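Local structure of cGAS/DncV-like nucleotidyltransferase in E. coli homolog (Elizabethkingia meningoseptica ATCC 13253 = NBRC 12535, 6E0N) at residues S49-T54 with F170-Y175; K190-I195 with Q238-V243. The protein synthesises cyclic nucleotide second messengers in response to phage infection, as the nucleotidyltransferase of a CBASS antiviral defence system. All coordinates share one frame; numbering follows the deposited sequence.

Interaction 1: residues S49-T54 with F170-Y175. With GTP (guanosine-5'-triphosphate), chain C; GTP (guanosine-5'-triphosphate), chain D.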
loop_
_atom_site.group_PDB
_atom_site.type_symbol
_atom_site.label_atom_id
_atom_site.label_comp_id
_atom_site.label_asym_id
_atom_site.label_seq_id
_atom_site.Cartn_x
_atom_site.Cartn_y
_atom_site.Cartn_z
ATOM N N SER A 49 -2.071 -2.503 -2.866
ATOM C CA SER A 49 -2.943 -1.887 -3.864
ATOM C C SER A 49 -4.163 -2.754 -4.168
ATOM O O SER A 49 -5.249 -2.229 -4.455
ATOM C CB SER A 49 -2.144 -1.624 -5.145
ATOM O OG SER A 49 -1.700 -2.843 -5.722
ATOM N N TYR A 50 -4.007 -4.076 -4.150
ATOM C CA TYR A 50 -5.160 -4.933 -4.416
ATOM C C TYR A 50 -6.168 -4.883 -3.274
ATOM O O TYR A 50 -7.379 -4.978 -3.511
ATOM C CB TYR A 50 -4.718 -6.375 -4.678
ATOM C CG TYR A 50 -4.265 -6.626 -6.103
ATOM C CD1 TYR A 50 -2.932 -6.504 -6.464
ATOM C CD2 TYR A 50 -5.176 -6.977 -7.091
ATOM C CE1 TYR A 50 -2.514 -6.728 -7.770
ATOM C CE2 TYR A 50 -4.769 -7.206 -8.395
ATOM C CZ TYR A 50 -3.437 -7.080 -8.727
ATOM O OH TYR A 50 -3.027 -7.309 -10.018
ATOM N N ARG A 51 -5.690 -4.732 -2.037
ATOM C CA ARG A 51 -6.583 -4.619 -0.888
ATOM C C ARG A 51 -7.297 -3.272 -0.883
ATOM O O ARG A 51 -8.514 -3.202 -0.684
ATOM C CB ARG A 51 -5.777 -4.794 0.399
ATOM C CG ARG A 51 -6.581 -4.636 1.682
ATOM C CD ARG A 51 -7.490 -5.830 1.919
ATOM N NE ARG A 51 -8.407 -5.614 3.038
ATOM C CZ ARG A 51 -8.110 -5.847 4.314
ATOM N NH1 ARG A 51 -6.909 -6.301 4.657
ATOM N NH2 ARG A 51 -9.018 -5.626 5.250
ATOM N N ASN A 52 -6.552 -2.194 -1.093
ATOM C CA ASN A 52 -7.092 -0.844 -1.035
ATOM C C ASN A 52 -7.667 -0.378 -2.366
ATOM O O ASN A 52 -8.246 0.710 -2.427
ATOM C CB ASN A 52 -5.996 0.113 -0.561
ATOM C CG ASN A 52 -5.336 -0.356 0.727
ATOM O OD1 ASN A 52 -6.012 -0.742 1.678
ATOM N ND2 ASN A 52 -4.011 -0.334 0.755
ATOM N N ASN A 53 -7.530 -1.178 -3.422
ATOM C CA ASN A 53 -8.083 -0.869 -4.743
ATOM C C ASN A 53 -7.458 0.395 -5.332
ATOM O O ASN A 53 -8.151 1.306 -5.792
ATOM C CB ASN A 53 -9.610 -0.774 -4.716
ATOM C CG ASN A 53 -10.229 -0.946 -6.091
ATOM O OD1 ASN A 53 -9.655 -1.593 -6.967
ATOM N ND2 ASN A 53 -11.400 -0.358 -6.290
ATOM N N THR A 54 -6.125 0.431 -5.345
ATOM C CA THR A 54 -5.388 1.586 -5.845
ATOM C C THR A 54 -4.426 1.225 -6.972
ATOM O O THR A 54 -3.470 1.964 -7.223
ATOM C CB THR A 54 -4.633 2.269 -4.705
ATOM O OG1 THR A 54 -3.720 1.337 -4.111
ATOM C CG2 THR A 54 -5.598 2.765 -3.640
ATOM N N PHE A 170 -0.271 -1.517 9.970
ATOM C CA PHE A 170 -1.641 -1.603 10.473
ATOM C C PHE A 170 -2.580 -1.644 9.277
ATOM O O PHE A 170 -3.353 -0.706 9.032
ATOM C CB PHE A 170 -1.951 -0.440 11.417
ATOM C CG PHE A 170 -1.102 -0.449 12.651
ATOM C CD1 PHE A 170 -1.474 -1.198 13.758
ATOM C CD2 PHE A 170 0.084 0.262 12.694
ATOM C CE1 PHE A 170 -0.686 -1.225 14.891
ATOM C CE2 PHE A 170 0.879 0.239 13.825
ATOM C CZ PHE A 170 0.494 -0.506 14.925
ATOM N N PRO A 171 -2.546 -2.740 8.514
ATOM C CA PRO A 171 -3.288 -2.770 7.242
ATOM C C PRO A 171 -4.798 -2.700 7.400
ATOM O O PRO A 171 -5.468 -2.144 6.523
ATOM C CB PRO A 171 -2.841 -4.087 6.589
ATOM C CG PRO A 171 -2.349 -4.950 7.756
ATOM C CD PRO A 171 -1.732 -3.955 8.729
ATOM N N GLU A 172 -5.359 -3.259 8.475
ATOM C CA GLU A 172 -6.810 -3.238 8.629
ATOM C C GLU A 172 -7.314 -1.819 8.852
ATOM O O GLU A 172 -8.293 -1.392 8.228
ATOM C CB GLU A 172 -7.234 -4.152 9.777
ATOM C CG GLU A 172 -6.884 -5.616 9.563
ATOM C CD GLU A 172 -7.419 -6.162 8.256
ATOM O OE1 GLU A 172 -8.588 -5.881 7.924
ATOM O OE2 GLU A 172 -6.666 -6.865 7.553
ATOM N N GLN A 173 -6.655 -1.069 9.739
ATOM C CA GLN A 173 -7.060 0.306 10.007
ATOM C C GLN A 173 -6.788 1.205 8.804
ATOM O O GLN A 173 -7.575 2.111 8.509
ATOM C CB GLN A 173 -6.336 0.815 11.254
ATOM C CG GLN A 173 -6.630 0.026 12.531
ATOM C CD GLN A 173 -5.676 -1.137 12.786
ATOM O OE1 GLN A 173 -5.074 -1.695 11.862
ATOM N NE2 GLN A 173 -5.538 -1.510 14.056
ATOM N N HIS A 174 -5.680 0.970 8.103
ATOM C CA HIS A 174 -5.425 1.656 6.843
ATOM C C HIS A 174 -6.558 1.408 5.859
ATOM O O HIS A 174 -7.100 2.344 5.260
ATOM C CB HIS A 174 -4.094 1.156 6.274
ATOM C CG HIS A 174 -3.667 1.846 5.017
ATOM N ND1 HIS A 174 -2.799 2.918 5.012
ATOM C CD2 HIS A 174 -3.985 1.613 3.722
ATOM C CE1 HIS A 174 -2.608 3.321 3.768
ATOM N NE2 HIS A 174 -3.317 2.545 2.966
ATOM N N TYR A 175 -6.940 0.143 5.688
ATOM C CA TYR A 175 -8.001 -0.179 4.745
ATOM C C TYR A 175 -9.314 0.500 5.131
ATOM O O TYR A 175 -9.961 1.143 4.299
ATOM C CB TYR A 175 -8.217 -1.687 4.668
ATOM C CG TYR A 175 -9.511 -2.003 3.951
ATOM C CD1 TYR A 175 -9.563 -2.017 2.569
ATOM C CD2 TYR A 175 -10.689 -2.240 4.655
ATOM C CE1 TYR A 175 -10.742 -2.278 1.900
ATOM C CE2 TYR A 175 -11.875 -2.505 3.995
ATOM C CZ TYR A 175 -11.894 -2.520 2.615
ATOM O OH TYR A 175 -13.064 -2.774 1.946
HETATM P PG GTP C . 1.869 -0.508 -5.291
HETATM O O1G GTP C . 1.056 -0.294 -6.549
HETATM O O2G GTP C . 3.174 0.239 -5.424
HETATM O O3G GTP C . 2.137 -1.982 -5.087
HETATM O O3B GTP C . 1.050 0.122 -4.056
HETATM P PB GTP C . 0.743 -0.676 -2.696
HETATM O O1B GTP C . 0.560 -2.155 -2.956
HETATM O O2B GTP C . -0.482 -0.055 -2.070
HETATM O O3A GTP C . 1.986 -0.417 -1.713
HETATM P PA GTP C . 3.153 -1.503 -1.475
HETATM O O1A GTP C . 3.120 -2.601 -2.513
HETATM O O2A GTP C . 4.494 -0.809 -1.454
HETATM O "O5'" GTP C . 2.836 -2.106 -0.021
HETATM C "C5'" GTP C . 1.655 -2.816 0.195
HETATM C "C4'" GTP C . 1.057 -2.403 1.519
HETATM O "O4'" GTP C . 2.068 -2.528 2.536
HETATM C "C3'" GTP C . 0.485 -0.984 1.639
HETATM O "O3'" GTP C . -0.865 -0.912 1.332
HETATM C "C2'" GTP C . 0.694 -0.692 3.147
HETATM O "O2'" GTP C . -0.441 -1.130 3.842
HETATM C "C1'" GTP C . 1.945 -1.506 3.517
HETATM N N9 GTP C . 3.090 -0.586 3.491
HETATM C C8 GTP C . 3.989 -0.427 2.475
HETATM N N7 GTP C . 4.880 0.524 2.838
HETATM C C5 GTP C . 4.560 0.965 4.078
HETATM C C6 GTP C . 5.127 1.916 4.918
HETATM O O6 GTP C . 6.124 2.540 4.562
HETATM N N1 GTP C . 4.562 2.154 6.154
HETATM C C2 GTP C . 3.442 1.449 6.549
HETATM N N2 GTP C . 2.889 1.676 7.736
HETATM N N3 GTP C . 2.881 0.512 5.712
HETATM C C4 GTP C . 3.433 0.273 4.498
HETATM P PG GTP D . -13.982 3.445 -7.322
HETATM O O1G GTP D . -13.309 4.549 -8.100
HETATM O O2G GTP D . -13.483 3.472 -5.896
HETATM O O3G GTP D . -15.485 3.610 -7.385
HETATM O O3B GTP D . -13.524 2.045 -7.989
HETATM P PB GTP D . -14.399 0.702 -8.140
HETATM O O1B GTP D . -13.603 -0.327 -8.899
HETATM O O2B GTP D . -15.710 0.987 -8.822
HETATM O O3A GTP D . -14.609 0.172 -6.636
HETATM P PA GTP D . -16.038 0.134 -5.916
HETATM O O1A GTP D . -16.968 1.189 -6.473
HETATM O O2A GTP D . -15.852 0.335 -4.429
HETATM O "O5'" GTP D . -16.649 -1.332 -6.138
HETATM C "C5'" GTP D . -16.146 -2.427 -5.418
HETATM C "C4'" GTP D . -16.998 -3.629 -5.775
HETATM O "O4'" GTP D . -18.164 -3.665 -4.933
HETATM C "C3'" GTP D . -17.519 -3.608 -7.218
HETATM O "O3'" GTP D . -17.516 -4.922 -7.715
HETATM C "C2'" GTP D . -18.969 -3.096 -7.119
HETATM O "O2'" GTP D . -19.781 -3.630 -8.106
HETATM C "C1'" GTP D . -19.378 -3.580 -5.716
HETATM N N9 GTP D . -20.386 -2.789 -5.024
HETATM C C8 GTP D . -21.027 -1.701 -5.512
HETATM N N7 GTP D . -21.913 -1.282 -4.585
HETATM C C5 GTP D . -21.859 -2.118 -3.523
HETATM C C6 GTP D . -22.544 -2.148 -2.314
HETATM O O6 GTP D . -23.394 -1.296 -2.055
HETATM N N1 GTP D . -22.267 -3.145 -1.402
HETATM C C2 GTP D . -21.313 -4.100 -1.695
HETATM N N2 GTP D . -21.051 -5.053 -0.811
HETATM N N3 GTP D . -20.633 -4.066 -2.896
HETATM C C4 GTP D . -20.903 -3.086 -3.794
HETATM O O HOH W 1 -4.629 -2.289 3.844
HETATM O O HOH W 2 -8.931 1.168 1.587
#

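Interaction 2: residues K190-I195 with Q238-V243. With GTP (guanosine-5'-triphosphate), chain D.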
loop_
_atom_site.group_PDB
_atom_site.type_symbol
_atom_site.label_atom_id
_atom_site.label_comp_id
_atom_site.label_asym_id
_atom_site.label_seq_id
_atom_site.Cartn_x
_atom_site.Cartn_y
_atom_site.Cartn_z
ATOM N N LYS A 190 -9.805 7.999 -3.323
ATOM C CA LYS A 190 -8.979 6.986 -3.975
ATOM C C LYS A 190 -8.744 7.308 -5.445
ATOM O O LYS A 190 -7.699 6.947 -5.994
ATOM C CB LYS A 190 -9.593 5.601 -3.807
ATOM C CG LYS A 190 -9.587 5.143 -2.368
ATOM C CD LYS A 190 -9.888 3.671 -2.245
ATOM C CE LYS A 190 -9.669 3.207 -0.814
ATOM N NZ LYS A 190 -10.101 1.796 -0.632
ATOM N N ARG A 191 -9.691 7.991 -6.090
ATOM C CA ARG A 191 -9.491 8.404 -7.474
ATOM C C ARG A 191 -8.338 9.390 -7.590
ATOM O O ARG A 191 -7.551 9.318 -8.541
ATOM C CB ARG A 191 -10.797 8.959 -8.044
ATOM C CG ARG A 191 -11.800 7.839 -8.289
ATOM C CD ARG A 191 -13.177 8.299 -8.719
ATOM N NE ARG A 191 -14.114 7.175 -8.655
ATOM C CZ ARG A 191 -15.412 7.254 -8.923
ATOM N NH1 ARG A 191 -15.945 8.409 -9.287
ATOM N NH2 ARG A 191 -16.174 6.175 -8.820
ATOM N N MET A 192 -8.202 10.299 -6.621
ATOM C CA MET A 192 -7.076 11.226 -6.632
ATOM C C MET A 192 -5.768 10.509 -6.320
ATOM O O MET A 192 -4.726 10.828 -6.905
ATOM C CB MET A 192 -7.321 12.351 -5.632
ATOM C CG MET A 192 -8.432 13.309 -6.048
ATOM S SD MET A 192 -8.077 14.176 -7.591
ATOM C CE MET A 192 -9.591 13.882 -8.506
ATOM N N VAL A 193 -5.799 9.547 -5.397
ATOM C CA VAL A 193 -4.616 8.725 -5.147
ATOM C C VAL A 193 -4.163 8.053 -6.436
ATOM O O VAL A 193 -2.973 8.051 -6.776
ATOM C CB VAL A 193 -4.899 7.694 -4.041
ATOM C CG1 VAL A 193 -3.796 6.638 -4.016
ATOM C CG2 VAL A 193 -5.024 8.371 -2.693
ATOM N N ARG A 194 -5.108 7.461 -7.170
ATOM C CA ARG A 194 -4.750 6.759 -8.398
ATOM C C ARG A 194 -4.152 7.714 -9.422
ATOM O O ARG A 194 -3.159 7.385 -10.080
ATOM C CB ARG A 194 -5.967 6.028 -8.963
ATOM C CG ARG A 194 -6.455 4.888 -8.086
ATOM C CD ARG A 194 -7.645 4.144 -8.723
ATOM N NE ARG A 194 -8.439 3.462 -7.705
ATOM C CZ ARG A 194 -9.715 3.727 -7.445
ATOM N NH1 ARG A 194 -10.378 4.639 -8.152
ATOM N NH2 ARG A 194 -10.341 3.060 -6.490
ATOM N N ILE A 195 -4.732 8.912 -9.559
ATOM C CA ILE A 195 -4.172 9.902 -10.478
ATOM C C ILE A 195 -2.729 10.220 -10.104
ATOM O O ILE A 195 -1.839 10.264 -10.962
ATOM C CB ILE A 195 -5.041 11.171 -10.509
ATOM C CG1 ILE A 195 -6.364 10.894 -11.217
ATOM C CG2 ILE A 195 -4.272 12.307 -11.175
ATOM C CD1 ILE A 195 -7.403 11.974 -11.010
ATOM N N GLN A 238 -10.566 20.399 -10.779
ATOM C CA GLN A 238 -10.468 21.311 -9.646
ATOM C C GLN A 238 -10.165 20.571 -8.347
ATOM O O GLN A 238 -9.433 21.091 -7.495
ATOM C CB GLN A 238 -11.744 22.141 -9.512
ATOM C CG GLN A 238 -11.617 23.322 -8.557
ATOM C CD GLN A 238 -10.644 24.391 -9.046
ATOM O OE1 GLN A 238 -10.263 24.425 -10.221
ATOM N NE2 GLN A 238 -10.229 25.261 -8.137
ATOM N N THR A 239 -10.711 19.363 -8.176
ATOM C CA THR A 239 -10.373 18.561 -7.002
ATOM C C THR A 239 -8.875 18.285 -6.947
ATOM O O THR A 239 -8.240 18.441 -5.898
ATOM C CB THR A 239 -11.150 17.242 -7.011
ATOM O OG1 THR A 239 -12.552 17.492 -6.851
ATOM C CG2 THR A 239 -10.661 16.327 -5.885
ATOM N N LEU A 240 -8.297 17.859 -8.073
ATOM C CA LEU A 240 -6.871 17.560 -8.115
ATOM C C LEU A 240 -6.048 18.808 -7.841
ATOM O O LEU A 240 -5.027 18.750 -7.145
ATOM C CB LEU A 240 -6.511 16.961 -9.474
ATOM C CG LEU A 240 -5.055 16.548 -9.690
ATOM C CD1 LEU A 240 -4.628 15.494 -8.681
ATOM C CD2 LEU A 240 -4.849 16.037 -11.116
ATOM N N ARG A 241 -6.478 19.954 -8.377
ATOM C CA ARG A 241 -5.822 21.211 -8.049
ATOM C C ARG A 241 -5.862 21.457 -6.549
ATOM O O ARG A 241 -4.838 21.771 -5.928
ATOM C CB ARG A 241 -6.497 22.360 -8.798
ATOM C CG ARG A 241 -5.712 23.655 -8.729
ATOM C CD ARG A 241 -6.488 24.816 -9.331
ATOM N NE ARG A 241 -5.643 25.993 -9.519
ATOM C CZ ARG A 241 -5.377 26.885 -8.572
ATOM N NH1 ARG A 241 -5.891 26.742 -7.357
ATOM N NH2 ARG A 241 -4.598 27.924 -8.842
ATOM N N ASN A 242 -7.048 21.308 -5.948
ATOM C CA ASN A 242 -7.184 21.514 -4.510
ATOM C C ASN A 242 -6.265 20.586 -3.730
ATOM O O ASN A 242 -5.651 20.995 -2.739
ATOM C CB ASN A 242 -8.623 21.256 -4.062
ATOM C CG ASN A 242 -9.600 22.325 -4.514
ATOM O OD1 ASN A 242 -9.222 23.395 -4.983
ATOM N ND2 ASN A 242 -10.882 22.034 -4.351
ATOM N N VAL A 243 -6.185 19.316 -4.141
ATOM C CA VAL A 243 -5.373 18.339 -3.420
ATOM C C VAL A 243 -3.901 18.733 -3.460
ATOM O O VAL A 243 -3.210 18.735 -2.433
ATOM C CB VAL A 243 -5.604 16.933 -3.999
ATOM C CG1 VAL A 243 -4.500 15.983 -3.564
ATOM C CG2 VAL A 243 -6.971 16.402 -3.579
HETATM P PG GTP D . -13.982 3.445 -7.322
HETATM O O1G GTP D . -13.309 4.549 -8.100
HETATM O O2G GTP D . -13.483 3.472 -5.896
HETATM O O3G GTP D . -15.485 3.610 -7.385
HETATM O O3B GTP D . -13.524 2.045 -7.989
HETATM P PB GTP D . -14.399 0.702 -8.140
HETATM O O1B GTP D . -13.603 -0.327 -8.899
HETATM O O2B GTP D . -15.710 0.987 -8.822
HETATM O O3A GTP D . -14.609 0.172 -6.636
HETATM P PA GTP D . -16.038 0.134 -5.916
HETATM O O1A GTP D . -16.968 1.189 -6.473
HETATM O O2A GTP D . -15.852 0.335 -4.429
HETATM O "O5'" GTP D . -16.649 -1.332 -6.138
HETATM C "C5'" GTP D . -16.146 -2.427 -5.418
HETATM C "C4'" GTP D . -16.998 -3.629 -5.775
HETATM O "O4'" GTP D . -18.164 -3.665 -4.933
HETATM C "C3'" GTP D . -17.519 -3.608 -7.218
HETATM O "O3'" GTP D . -17.516 -4.922 -7.715
HETATM C "C2'" GTP D . -18.969 -3.096 -7.119
HETATM O "O2'" GTP D . -19.781 -3.630 -8.106
HETATM C "C1'" GTP D . -19.378 -3.580 -5.716
HETATM N N9 GTP D . -20.386 -2.789 -5.024
HETATM C C8 GTP D . -21.027 -1.701 -5.512
HETATM N N7 GTP D . -21.913 -1.282 -4.585
HETATM C C5 GTP D . -21.859 -2.118 -3.523
HETATM C C6 GTP D . -22.544 -2.148 -2.314
HETATM O O6 GTP D . -23.394 -1.296 -2.055
HETATM N N1 GTP D . -22.267 -3.145 -1.402
HETATM C C2 GTP D . -21.313 -4.100 -1.695
HETATM N N2 GTP D . -21.051 -5.053 -0.811
HETATM N N3 GTP D . -20.633 -4.066 -2.896
HETATM C C4 GTP D . -20.903 -3.086 -3.794
#

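Interaction 1: residues S49-T54 with F170-Y175
Asn-52 and Tyr-175 bring the two backbones closest, with their CA atoms 5.9 Å apart. Residues 49-52 make up nearly all of the short helix 48-52, which Asn-53 leaves with positive phi; Phe-170 is the N-cap residue of the helix that runs on through 171-175. Side chains and a water bridge these helix ends. Arg-51 reaches across. With CG anti to its own N (chi1 177°) and a bend at chi2, its guanidinium arrives end-on at Glu-172, NH2 bonding OE1 at 2.7 Å and NH1 bonding OE2 at 3.0 Å. Both bonds are nearly straight and lie in the guanidinium plane, yet the two flat groups are twisted 34° apart, and OE2 is met from above the carboxylate plane. The same guanidinium lies off-centre over one face of the Tyr-175 ring in a cation-pi contact, CZ 4.5 Å from the centroid. Salt bridge and ring together fix its rotation, and NH1 has a further acceptor in Leu-46 O. Asn-52 turns to His-174: its ND2 comes obliquely to the ring, 3.5 Å from CD2, while OD1 accepts a hydrogen bond from a water that also donates to Pro-171 O. His-174 NE2 is bonded to Glu-220, and O2' of the chain C GTP lies over one face of its imidazole. Ser-49 N donates to O1B of that nucleotide at 2.7 Å, as expected where the nucleotidyltransferase fold holds a triphosphate at the start of a short helix after a strand; residues 49-52 belong to the GTP site. Strand 42-47 leads into helix 48-52, and its Phe-45 packs on Arg-51, Pro-171 and Glu-172, while helix 216-224 meets Asn-52 through Glu-220.

Interaction 2: residues K190-I195 with Q238-V243
Met-192 sets off toward helix 238-243 and carries most of the contact. Its chain starts with CG beside the backbone N (chi1 -70°) and bends at chi2 and chi3, which lays the thioether against the opposite helix: SD rests 3.6 Å from Leu-240 CA, and the methyl CE turns to Thr-239 CG2 at 3.7 Å. The sulfur thus sits low against the Leu-240 backbone, with CB and CD1 of that leucine also near it. Thr-239 offers its methyl to the methionine; its hydroxyl is engaged by Ile-232 N and Asn-235 O. A turn beyond Met-192, Ile-195 touches Leu-240 with its CG2 branch, 3.8 Å from CD2; a turn beyond Leu-240, Val-243 reaches back, its CG2 4.2 Å from Met-192 CG. This is apolar packing of two steeply crossed helices, their local axes 10.7 Å apart at an angle of -76°, within the helical part of the enzyme; Leu-240 is also touched by Leu-289 of helix 275-289. Another side of helix 190-195 faces the nucleotide. Arg-191 and Arg-194 extend to the gamma phosphate of the chain D GTP, each presenting a guanidinium edge. Arg-191 NE donates to O1G at 2.8 Å, and Arg-194 NH1 reaches the same oxygen at 2.9 Å. A second nitrogen of each takes another gamma oxygen: NH2 of Arg-191 bonds O3G, and NH2 of Arg-194 bonds O2G.

Overall arrangement
The two contacts lie in series along the chain, interaction 1 closing before interaction 2 opens, with centres about 18 Å apart. Helix 171-184 of the first is followed directly by helix 188-205 of the second, so the two contacts use consecutive helices. They also touch: Lys-190 NZ hydrogen-bonds Asn-52 O, and Arg-194 NH2 hydrogen-bonds Asn-53 O, joining the end of helix 48-52 to helix 188-205. Interaction 1, centred about 6 Å from the centre of the chain, borders the chain C GTP held at Ser-49, whereas interaction 2 lies among helices, about 17 Å from that centre. The chain D GTP, met weakly by Asn-53 and firmly by the two arginines, lies beside both.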